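PDB 3PV2: DegQ, which probably degrades misfolded proteins as an HtrA-family serine protease and chaperone that assembles into large 12-subunit particles. Local coordinates for residues 19-22 with 23-26; 337-341 with 342-346; 357-360 with 361-365; 438-442 with 443-447. All blocks are in the same frame, centred on the assembly; numbering follows the deposited sequence.

In the fold
Contact 1 belongs to the first modelled helix. It is partly buried, against strand 153-158 and a second subunit. Contacts 2 and 4 are both beta hairpins, at equivalent places in two PDZ domains, with centres 51 Å apart. In each, the arginine that opens the turn makes a salt bridge to an aspartate outside the hairpin. Contact 2 lies at the surface and no other subunit touches it. Contact 4 is partly buried and packs on a third subunit. Contact 3, also at the surface, lies towards the C-terminal end of helix 353-362, which links the two PDZ sheets. Methyl packing marks contact 1, amide and hydroxyl groups contact 3, and backbone ladders the two hairpins.

Contact 1: 19-22 with 23-26; sequences PSMA and PVLK
M21 lays its terminal methyl between V24 and L25, one helical turn further on. M21 CE lies 3.9 Å from L25 CD2 and 4.0 Å from V24 CG2. The M21 side chain runs at a slant to both partners. Its CG stands anti to the carbonyl carbon (chi1 -79°), and further bends at chi2 and chi3 fold CE back over the helix. The backbone of the same residue is held too. L25 N gives a nearly straight bond to M21 O at 3.1 Å, with an N-H...O angle of 173°. K26 N bonds to A22 O, also at 3.1 Å. S20 sits just before the helix. Its OG takes the A22 N-H at 2.9 Å and so caps the first turn. P23 follows in that turn, where it has no N-H to offer. Across the subunit boundary, S20 OG also bonds to D152 of the second subunit. The M21 and L25 side chains pack on strand 153-158 of their own subunit, where both touch V155. L25 and A22 also meet V150 of the second subunit, so apolar and polar groups share the subunit boundary.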
loop_
_atom_site.group_PDB
_atom_site.type_symbol
_atom_site.label_atom_id
_atom_site.label_comp_id
_atom_site.label_asym_id
_atom_site.label_seq_id
_atom_site.Cartn_x
_atom_site.Cartn_y
_atom_site.Cartn_z
ATOM N N PRO B 19 51.002 -2.517 -34.646
ATOM C CA PRO B 19 50.969 -3.806 -33.979
ATOM C C PRO B 19 49.562 -4.274 -33.579
ATOM O O PRO B 19 48.570 -3.595 -33.824
ATOM C CB PRO B 19 51.792 -3.550 -32.703
ATOM C CG PRO B 19 51.366 -2.135 -32.317
ATOM C CD PRO B 19 51.098 -1.406 -33.674
ATOM N N SER B 20 49.533 -5.440 -32.947
ATOM C CA SER B 20 48.312 -6.149 -32.624
ATOM C C SER B 20 48.657 -7.145 -31.547
ATOM O O SER B 20 49.786 -7.644 -31.502
ATOM C CB SER B 20 47.839 -6.933 -33.849
ATOM O OG SER B 20 46.734 -7.732 -33.515
ATOM N N MET B 21 47.694 -7.512 -30.723
ATOM C CA MET B 21 47.919 -8.619 -29.822
ATOM C C MET B 21 47.483 -9.940 -30.458
ATOM O O MET B 21 47.691 -10.991 -29.880
ATOM C CB MET B 21 47.192 -8.396 -28.503
ATOM C CG MET B 21 47.907 -7.447 -27.542
ATOM S SD MET B 21 49.248 -8.243 -26.640
ATOM C CE MET B 21 48.515 -9.760 -26.080
ATOM N N ALA B 22 46.879 -9.885 -31.639
ATOM C CA ALA B 22 46.298 -11.086 -32.278
ATOM C C ALA B 22 47.237 -12.276 -32.544
ATOM O O ALA B 22 46.777 -13.421 -32.451
ATOM C CB ALA B 22 45.611 -10.718 -33.572
ATOM N N PRO B 23 48.521 -12.036 -32.875
ATOM C CA PRO B 23 49.387 -13.206 -33.156
ATOM C C PRO B 23 49.676 -14.044 -31.871
ATOM O O PRO B 23 49.572 -15.283 -31.881
ATOM C CB PRO B 23 50.669 -12.576 -33.744
ATOM C CG PRO B 23 50.303 -11.222 -34.194
ATOM C CD PRO B 23 49.204 -10.783 -33.221
ATOM N N VAL B 24 49.939 -13.346 -30.763
ATOM C CA VAL B 24 50.175 -14.033 -29.532
ATOM C C VAL B 24 48.887 -14.733 -29.074
ATOM O O VAL B 24 48.919 -15.939 -28.761
ATOM C CB VAL B 24 50.783 -13.187 -28.411
ATOM C CG1 VAL B 24 50.951 -11.760 -28.782
ATOM C CG2 VAL B 24 49.976 -13.345 -27.151
ATOM N N LEU B 25 47.755 -14.026 -29.128
ATOM C CA LEU B 25 46.488 -14.657 -28.717
ATOM C C LEU B 25 46.188 -15.955 -29.499
ATOM O O LEU B 25 45.670 -16.930 -28.927
ATOM C CB LEU B 25 45.275 -13.711 -28.746
ATOM C CG LEU B 25 45.311 -12.443 -27.860
ATOM C CD1 LEU B 25 43.910 -11.744 -27.666
ATOM C CD2 LEU B 25 45.985 -12.746 -26.533
ATOM N N LYS B 26 46.568 -15.970 -30.775
ATOM C CA LYS B 26 46.322 -17.102 -31.662
ATOM C C LYS B 26 46.996 -18.340 -31.176
ATOM O O LYS B 26 46.411 -19.386 -31.215
ATOM C CB LYS B 26 46.793 -16.805 -33.112
ATOM C CG LYS B 26 46.177 -17.735 -34.212
ATOM C CD LYS B 26 46.932 -17.694 -35.583
ATOM C CE LYS B 26 46.965 -16.266 -36.212
ATOM N NZ LYS B 26 47.847 -16.065 -37.454
#

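Contact 2: 337-341 with 342-346; sequences VERDN and KPLTL
R339 N and K342 O form the shortest polar bond of this hairpin, 2.8 Å long and nearly straight at 174°. K342 N returns a bond to R339 O at 3.1 Å. These two bonds close a type I' turn with D340 and N341 at its corners. Further down the ladder, V337 N meets L344 O at 2.9 Å, and L344 N meets V337 O. On the face carrying V337, R339 and L344, a leucine methyl sits over the flat end of an arginine. L344 CD1 stands over the centre of the R339 guanidinium, 3.5 Å from CZ. R339 CG is anti to the backbone N (chi1 172°), and the chain bends at chi3 to bring the flat group over the leucine. V337 CG2 touches L344 CB more loosely, at 4.2 Å. K342 folds back over the turn, where its NZ makes a weak bond to D340 O. The guanidinium also has polar partners beyond the hairpin: R339 NH2 forms a salt bridge with D304 and bonds to G299 O. The hairpin joins strands 332-339 and 342-349 of a PDZ domain. E338 carries the sheet on by backbone bonds to I305 of strand 305-309.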
loop_
_atom_site.group_PDB
_atom_site.type_symbol
_atom_site.label_atom_id
_atom_site.label_comp_id
_atom_site.label_asym_id
_atom_site.label_seq_id
_atom_site.Cartn_x
_atom_site.Cartn_y
_atom_site.Cartn_z
ATOM N N VAL B 337 65.189 -13.646 9.526
ATOM C CA VAL B 337 64.697 -12.312 9.945
ATOM C C VAL B 337 65.870 -11.364 10.192
ATOM O O VAL B 337 66.991 -11.744 10.307
ATOM C CB VAL B 337 63.756 -12.340 11.206
ATOM C CG1 VAL B 337 62.440 -13.230 10.948
ATOM C CG2 VAL B 337 64.496 -12.830 12.386
ATOM N N GLU B 338 65.545 -10.091 10.250
ATOM C CA GLU B 338 66.464 -9.089 10.710
ATOM C C GLU B 338 65.917 -8.660 12.048
ATOM O O GLU B 338 64.768 -8.299 12.146
ATOM C CB GLU B 338 66.484 -7.861 9.796
ATOM C CG GLU B 338 67.206 -8.035 8.495
ATOM C CD GLU B 338 68.694 -7.933 8.625
ATOM O OE1 GLU B 338 69.239 -7.115 9.387
ATOM O OE2 GLU B 338 69.351 -8.701 7.935
ATOM N N ARG B 339 66.743 -8.656 13.071
ATOM C CA ARG B 339 66.333 -8.144 14.321
ATOM C C ARG B 339 67.305 -7.126 14.819
ATOM O O ARG B 339 68.370 -7.487 15.209
ATOM C CB ARG B 339 66.221 -9.297 15.344
ATOM C CG ARG B 339 65.964 -8.833 16.803
ATOM C CD ARG B 339 65.806 -10.077 17.803
ATOM N NE ARG B 339 64.827 -11.043 17.290
ATOM C CZ ARG B 339 64.692 -12.302 17.685
ATOM N NH1 ARG B 339 65.470 -12.814 18.629
ATOM N NH2 ARG B 339 63.774 -13.067 17.103
ATOM N N ASP B 340 66.839 -5.879 14.946
ATOM C CA ASP B 340 67.716 -4.705 15.224
ATOM C C ASP B 340 68.985 -4.774 14.342
ATOM O O ASP B 340 70.066 -4.691 14.843
ATOM C CB ASP B 340 68.130 -4.640 16.714
ATOM C CG ASP B 340 66.919 -4.656 17.684
ATOM O OD1 ASP B 340 67.081 -5.181 18.819
ATOM O OD2 ASP B 340 65.823 -4.190 17.288
ATOM N N ASN B 341 68.796 -5.013 13.057
ATOM C CA ASN B 341 69.887 -5.078 12.055
ATOM C C ASN B 341 70.787 -6.303 12.061
ATOM O O ASN B 341 71.724 -6.379 11.266
ATOM C CB ASN B 341 70.713 -3.794 12.087
ATOM C CG ASN B 341 70.019 -2.719 11.352
ATOM O OD1 ASN B 341 69.338 -1.905 11.932
ATOM N ND2 ASN B 341 70.107 -2.770 10.032
ATOM N N LYS B 342 70.460 -7.283 12.899
ATOM C CA LYS B 342 71.242 -8.487 12.931
ATOM C C LYS B 342 70.431 -9.641 12.387
ATOM O O LYS B 342 69.290 -9.857 12.787
ATOM C CB LYS B 342 71.736 -8.765 14.337
ATOM C CG LYS B 342 72.810 -7.769 14.765
ATOM C CD LYS B 342 73.178 -7.959 16.237
ATOM C CE LYS B 342 73.412 -6.626 16.932
ATOM N NZ LYS B 342 72.108 -5.886 17.096
ATOM N N PRO B 343 71.011 -10.391 11.482
ATOM C CA PRO B 343 70.288 -11.458 10.828
ATOM C C PRO B 343 70.194 -12.724 11.718
ATOM O O PRO B 343 71.105 -13.020 12.480
ATOM C CB PRO B 343 71.109 -11.708 9.561
ATOM C CG PRO B 343 72.529 -11.350 9.938
ATOM C CD PRO B 343 72.423 -10.306 11.065
ATOM N N LEU B 344 69.055 -13.409 11.669
ATOM C CA LEU B 344 68.867 -14.662 12.389
ATOM C C LEU B 344 68.134 -15.660 11.526
ATOM O O LEU B 344 67.245 -15.309 10.743
ATOM C CB LEU B 344 68.085 -14.482 13.693
ATOM C CG LEU B 344 68.677 -13.613 14.804
ATOM C CD1 LEU B 344 67.570 -13.107 15.794
ATOM C CD2 LEU B 344 69.809 -14.373 15.556
ATOM N N THR B 345 68.547 -16.911 11.649
ATOM C CA THR B 345 67.919 -17.981 10.936
ATOM C C THR B 345 67.173 -18.782 11.963
ATOM O O THR B 345 67.723 -19.237 12.959
ATOM C CB THR B 345 68.901 -18.839 10.194
ATOM O OG1 THR B 345 69.535 -18.018 9.222
ATOM C CG2 THR B 345 68.198 -20.023 9.491
ATOM N N LEU B 346 65.897 -18.919 11.710
ATOM C CA LEU B 346 65.051 -19.674 12.609
ATOM C C LEU B 346 64.386 -20.816 11.882
ATOM O O LEU B 346 64.198 -20.784 10.640
ATOM C CB LEU B 346 63.970 -18.776 13.190
ATOM C CG LEU B 346 64.436 -17.451 13.808
ATOM C CD1 LEU B 346 63.216 -16.562 14.052
ATOM C CD2 LEU B 346 65.330 -17.632 15.077
#

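Contact 3: 357-360 with 361-365; sequences EQKL and QSNNP
Q358 O is gripped twice by S362. S362 N and S362 OG each lie 2.9 Å from Q358 O, and they reach it from opposite faces of the carbonyl plane. The hydroxyl comes from above the plane, with OG anti to the serine carbonyl carbon (chi1 -69°), so that it turns back along the helix. The amide ends of Q358 and Q361 meet close by. Q358 OE1 is 2.8 Å from Q361 NE2, but the angle is too poor for a hydrogen bond. The two amide planes stand 82° apart, and the side chains cross at about a right angle. Q361 is extended beyond CG, whereas Q358 bends at chi2 to bring its amide over.

Behind these groups, the backbone sets their spacing. Q361 N bonds to E357 O at 3.1 Å, and N363 N bonds to K359 O at 3.1 Å. K359 CG also brushes N363 ND2, 3.9 Å away. Further out, E357 OE2 bonds to the hydroxyl of Y368, and K359 NZ bonds to N292 O. L360 packs on the same two residues, N292 and Y368, and Q361 also touches Y368. This is the C-terminal part of an alpha helix, with a serine hydroxyl bonded back to the carbonyl four residues earlier. Helix 353-362 follows strand 342-349 and precedes strand 370-378, so it links the sheets of the two PDZ domains.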
loop_
_atom_site.group_PDB
_atom_site.type_symbol
_atom_site.label_atom_id
_atom_site.label_comp_id
_atom_site.label_asym_id
_atom_site.label_seq_id
_atom_site.Cartn_x
_atom_site.Cartn_y
_atom_site.Cartn_z
ATOM N N GLU B 357 44.852 -26.077 19.153
ATOM C CA GLU B 357 43.785 -25.547 19.991
ATOM C C GLU B 357 43.528 -26.565 21.098
ATOM O O GLU B 357 43.272 -26.199 22.216
ATOM C CB GLU B 357 42.528 -25.235 19.185
ATOM C CG GLU B 357 41.738 -24.055 19.728
ATOM C CD GLU B 357 42.513 -22.686 19.701
ATOM O OE1 GLU B 357 43.456 -22.508 18.885
ATOM O OE2 GLU B 357 42.173 -21.795 20.516
ATOM N N GLN B 358 43.739 -27.837 20.816
ATOM C CA GLN B 358 43.594 -28.879 21.854
ATOM C C GLN B 358 44.726 -28.805 22.870
ATOM O O GLN B 358 44.507 -29.024 24.066
ATOM C CB GLN B 358 43.493 -30.319 21.298
ATOM C CG GLN B 358 42.297 -31.149 21.854
ATOM C CD GLN B 358 41.827 -30.857 23.345
ATOM O OE1 GLN B 358 40.734 -30.318 23.569
ATOM N NE2 GLN B 358 42.639 -31.242 24.331
ATOM N N LYS B 359 45.913 -28.474 22.389
ATOM C CA LYS B 359 47.027 -28.267 23.266
ATOM C C LYS B 359 46.738 -27.141 24.224
ATOM O O LYS B 359 46.835 -27.323 25.394
ATOM C CB LYS B 359 48.296 -27.930 22.492
ATOM C CG LYS B 359 49.499 -27.597 23.389
ATOM C CD LYS B 359 50.828 -27.460 22.588
ATOM C CE LYS B 359 50.975 -26.087 21.909
ATOM N NZ LYS B 359 52.366 -25.548 22.037
ATOM N N LEU B 360 46.465 -25.965 23.695
ATOM C CA LEU B 360 46.089 -24.832 24.507
ATOM C C LEU B 360 45.044 -25.225 25.589
ATOM O O LEU B 360 45.214 -24.884 26.708
ATOM C CB LEU B 360 45.570 -23.692 23.618
ATOM C CG LEU B 360 46.577 -22.637 23.130
ATOM C CD1 LEU B 360 47.899 -23.226 22.738
ATOM C CD2 LEU B 360 46.003 -21.738 22.023
ATOM N N GLN B 361 44.016 -25.980 25.249
ATOM C CA GLN B 361 42.994 -26.406 26.246
ATOM C C GLN B 361 43.509 -27.297 27.330
ATOM O O GLN B 361 43.205 -27.110 28.518
ATOM C CB GLN B 361 41.850 -27.135 25.590
ATOM C CG GLN B 361 41.029 -26.204 24.799
ATOM C CD GLN B 361 39.959 -26.892 24.008
ATOM O OE1 GLN B 361 39.547 -26.398 22.951
ATOM N NE2 GLN B 361 39.477 -28.032 24.517
ATOM N N SER B 362 44.266 -28.279 26.908
ATOM C CA SER B 362 44.940 -29.230 27.788
ATOM C C SER B 362 45.854 -28.595 28.829
ATOM O O SER B 362 45.988 -29.077 29.947
ATOM C CB SER B 362 45.825 -30.164 26.930
ATOM O OG SER B 362 44.987 -31.003 26.166
ATOM N N ASN B 363 46.537 -27.552 28.454
ATOM C CA ASN B 363 47.404 -26.936 29.417
ATOM C C ASN B 363 46.687 -25.905 30.269
ATOM O O ASN B 363 47.325 -25.329 31.129
ATOM C CB ASN B 363 48.557 -26.220 28.714
ATOM C CG ASN B 363 49.472 -27.188 27.925
ATOM O OD1 ASN B 363 49.402 -28.422 28.088
ATOM N ND2 ASN B 363 50.330 -26.609 27.064
ATOM N N ASN B 364 45.435 -25.578 29.964
ATOM C CA ASN B 364 44.717 -24.561 30.757
ATOM C C ASN B 364 43.237 -24.974 30.799
ATOM O O ASN B 364 42.365 -24.353 30.203
ATOM C CB ASN B 364 44.949 -23.209 30.112
ATOM C CG ASN B 364 44.454 -22.050 30.988
ATOM O OD1 ASN B 364 44.039 -22.244 32.148
ATOM N ND2 ASN B 364 44.490 -20.835 30.427
ATOM N N PRO B 365 42.962 -26.127 31.418
ATOM C CA PRO B 365 41.666 -26.761 31.113
ATOM C C PRO B 365 40.476 -26.002 31.683
ATOM O O PRO B 365 39.359 -26.105 31.133
ATOM C CB PRO B 365 41.773 -28.119 31.717
ATOM C CG PRO B 365 42.837 -28.005 32.803
ATOM C CD PRO B 365 43.676 -26.769 32.526
#

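Contact 4: 438-442 with 443-447; sequences QVLRG and PGSMY
Q438 lies over one face of the Y447 ring. Its CG sits 4.2 Å from the Y447 ring centroid and 15° off the ring normal, a CH-pi contact. The chain is extended, with CG anti to the backbone N (chi1 -177°), so the amide runs on along the ring towards the hydroxyl end. Amide and ring planes are only 15° apart and stack. Q438 CD lies 3.9 Å from Y447 OH. The polar end of Q438 is held elsewhere: OE1 bonds to S412 OG, and NE2 bonds to S287 O of the third subunit.

The whole is a beta hairpin of the second PDZ domain, joining strands 435-441 and 444-450. A type II' turn from R441 to G444 links them, with G442 and P443 at its corners. G442 has positive phi, a conformation that glycine adopts readily. R441 N bonds to G444 O at 2.9 Å, and G444 N returns a bond to R441 O at 3.0 Å.

On the other face of the sheet from Q438 and Y447, V439 and M446 lie side by side and point the same way. V439 CG2 touches M446 CG at 3.7 Å. The backbones of these two residues pair directly, V439 N to M446 O at 2.8 Å and M446 N to V439 O at 2.9 Å. R441 NH2 turns to D408 in a salt bridge, and Y447 N bonds to Q265 of the third subunit.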
loop_
_atom_site.group_PDB
_atom_site.type_symbol
_atom_site.label_atom_id
_atom_site.label_comp_id
_atom_site.label_asym_id
_atom_site.label_seq_id
_atom_site.Cartn_x
_atom_site.Cartn_y
_atom_site.Cartn_z
ATOM N N GLN B 438 32.257 -19.681 42.092
ATOM C CA GLN B 438 31.093 -18.942 42.472
ATOM C C GLN B 438 31.093 -17.635 41.699
ATOM O O GLN B 438 32.042 -16.860 41.792
ATOM C CB GLN B 438 31.138 -18.610 43.976
ATOM C CG GLN B 438 29.920 -17.892 44.451
ATOM C CD GLN B 438 29.983 -17.573 45.933
ATOM O OE1 GLN B 438 31.061 -17.656 46.520
ATOM N NE2 GLN B 438 28.870 -17.071 46.517
ATOM N N VAL B 439 30.037 -17.396 40.915
ATOM C CA VAL B 439 29.967 -16.206 40.070
ATOM C C VAL B 439 28.878 -15.282 40.522
ATOM O O VAL B 439 27.793 -15.741 40.900
ATOM C CB VAL B 439 29.761 -16.503 38.547
ATOM C CG1 VAL B 439 31.035 -17.199 37.842
ATOM C CG2 VAL B 439 28.499 -17.243 38.227
ATOM N N LEU B 440 29.134 -13.971 40.496
ATOM C CA LEU B 440 28.115 -12.980 40.763
ATOM C C LEU B 440 27.685 -12.506 39.392
ATOM O O LEU B 440 28.525 -12.207 38.532
ATOM C CB LEU B 440 28.717 -11.815 41.544
ATOM C CG LEU B 440 28.365 -11.560 43.012
ATOM C CD1 LEU B 440 28.400 -12.813 43.931
ATOM C CD2 LEU B 440 29.141 -10.408 43.604
ATOM N N ARG B 441 26.373 -12.396 39.196
ATOM C CA ARG B 441 25.848 -11.958 37.936
ATOM C C ARG B 441 24.698 -10.987 38.263
ATOM O O ARG B 441 23.644 -11.398 38.768
ATOM C CB ARG B 441 25.312 -13.165 37.137
ATOM C CG ARG B 441 24.489 -12.715 35.874
ATOM C CD ARG B 441 24.251 -13.851 34.822
ATOM N NE ARG B 441 25.405 -14.775 34.714
ATOM C CZ ARG B 441 25.351 -15.986 34.191
ATOM N NH1 ARG B 441 24.186 -16.469 33.767
ATOM N NH2 ARG B 441 26.461 -16.738 34.137
ATOM N N GLY B 442 24.940 -9.731 37.998
ATOM C CA GLY B 442 24.039 -8.649 38.472
ATOM C C GLY B 442 23.672 -8.774 39.939
ATOM O O GLY B 442 24.526 -8.676 40.766
ATOM N N PRO B 443 22.412 -8.987 40.257
ATOM C CA PRO B 443 22.062 -8.975 41.680
ATOM C C PRO B 443 22.122 -10.342 42.292
ATOM O O PRO B 443 21.963 -10.450 43.515
ATOM C CB PRO B 443 20.602 -8.469 41.681
ATOM C CG PRO B 443 20.037 -8.965 40.380
ATOM C CD PRO B 443 21.226 -9.189 39.410
ATOM N N GLY B 444 22.373 -11.381 41.476
ATOM C CA GLY B 444 22.383 -12.746 42.014
ATOM C C GLY B 444 23.753 -13.426 41.902
ATOM O O GLY B 444 24.741 -12.814 41.608
ATOM N N SER B 445 23.792 -14.705 42.158
ATOM C CA SER B 445 25.036 -15.446 42.219
ATOM C C SER B 445 24.703 -16.853 41.890
ATOM O O SER B 445 23.579 -17.270 42.084
ATOM C CB SER B 445 25.613 -15.353 43.622
ATOM O OG SER B 445 26.262 -14.102 43.865
ATOM N N MET B 446 25.690 -17.616 41.474
ATOM C CA MET B 446 25.556 -19.042 41.387
ATOM C C MET B 446 26.879 -19.795 41.412
ATOM O O MET B 446 27.912 -19.246 41.022
ATOM C CB MET B 446 24.780 -19.483 40.164
ATOM C CG MET B 446 25.328 -18.981 38.873
ATOM S SD MET B 446 24.094 -19.445 37.573
ATOM C CE MET B 446 23.123 -20.700 38.438
ATOM N N TYR B 447 26.798 -21.058 41.838
ATOM C CA TYR B 447 27.925 -21.928 41.756
ATOM C C TYR B 447 27.928 -22.712 40.427
ATOM O O TYR B 447 26.878 -23.179 40.034
ATOM C CB TYR B 447 27.966 -22.939 42.920
ATOM C CG TYR B 447 28.398 -22.338 44.226
ATOM C CD1 TYR B 447 29.751 -22.300 44.577
ATOM C CD2 TYR B 447 27.449 -21.919 45.179
ATOM C CE1 TYR B 447 30.171 -21.763 45.781
ATOM C CE2 TYR B 447 27.835 -21.413 46.379
ATOM C CZ TYR B 447 29.208 -21.337 46.706
ATOM O OH TYR B 447 29.600 -20.888 47.937
#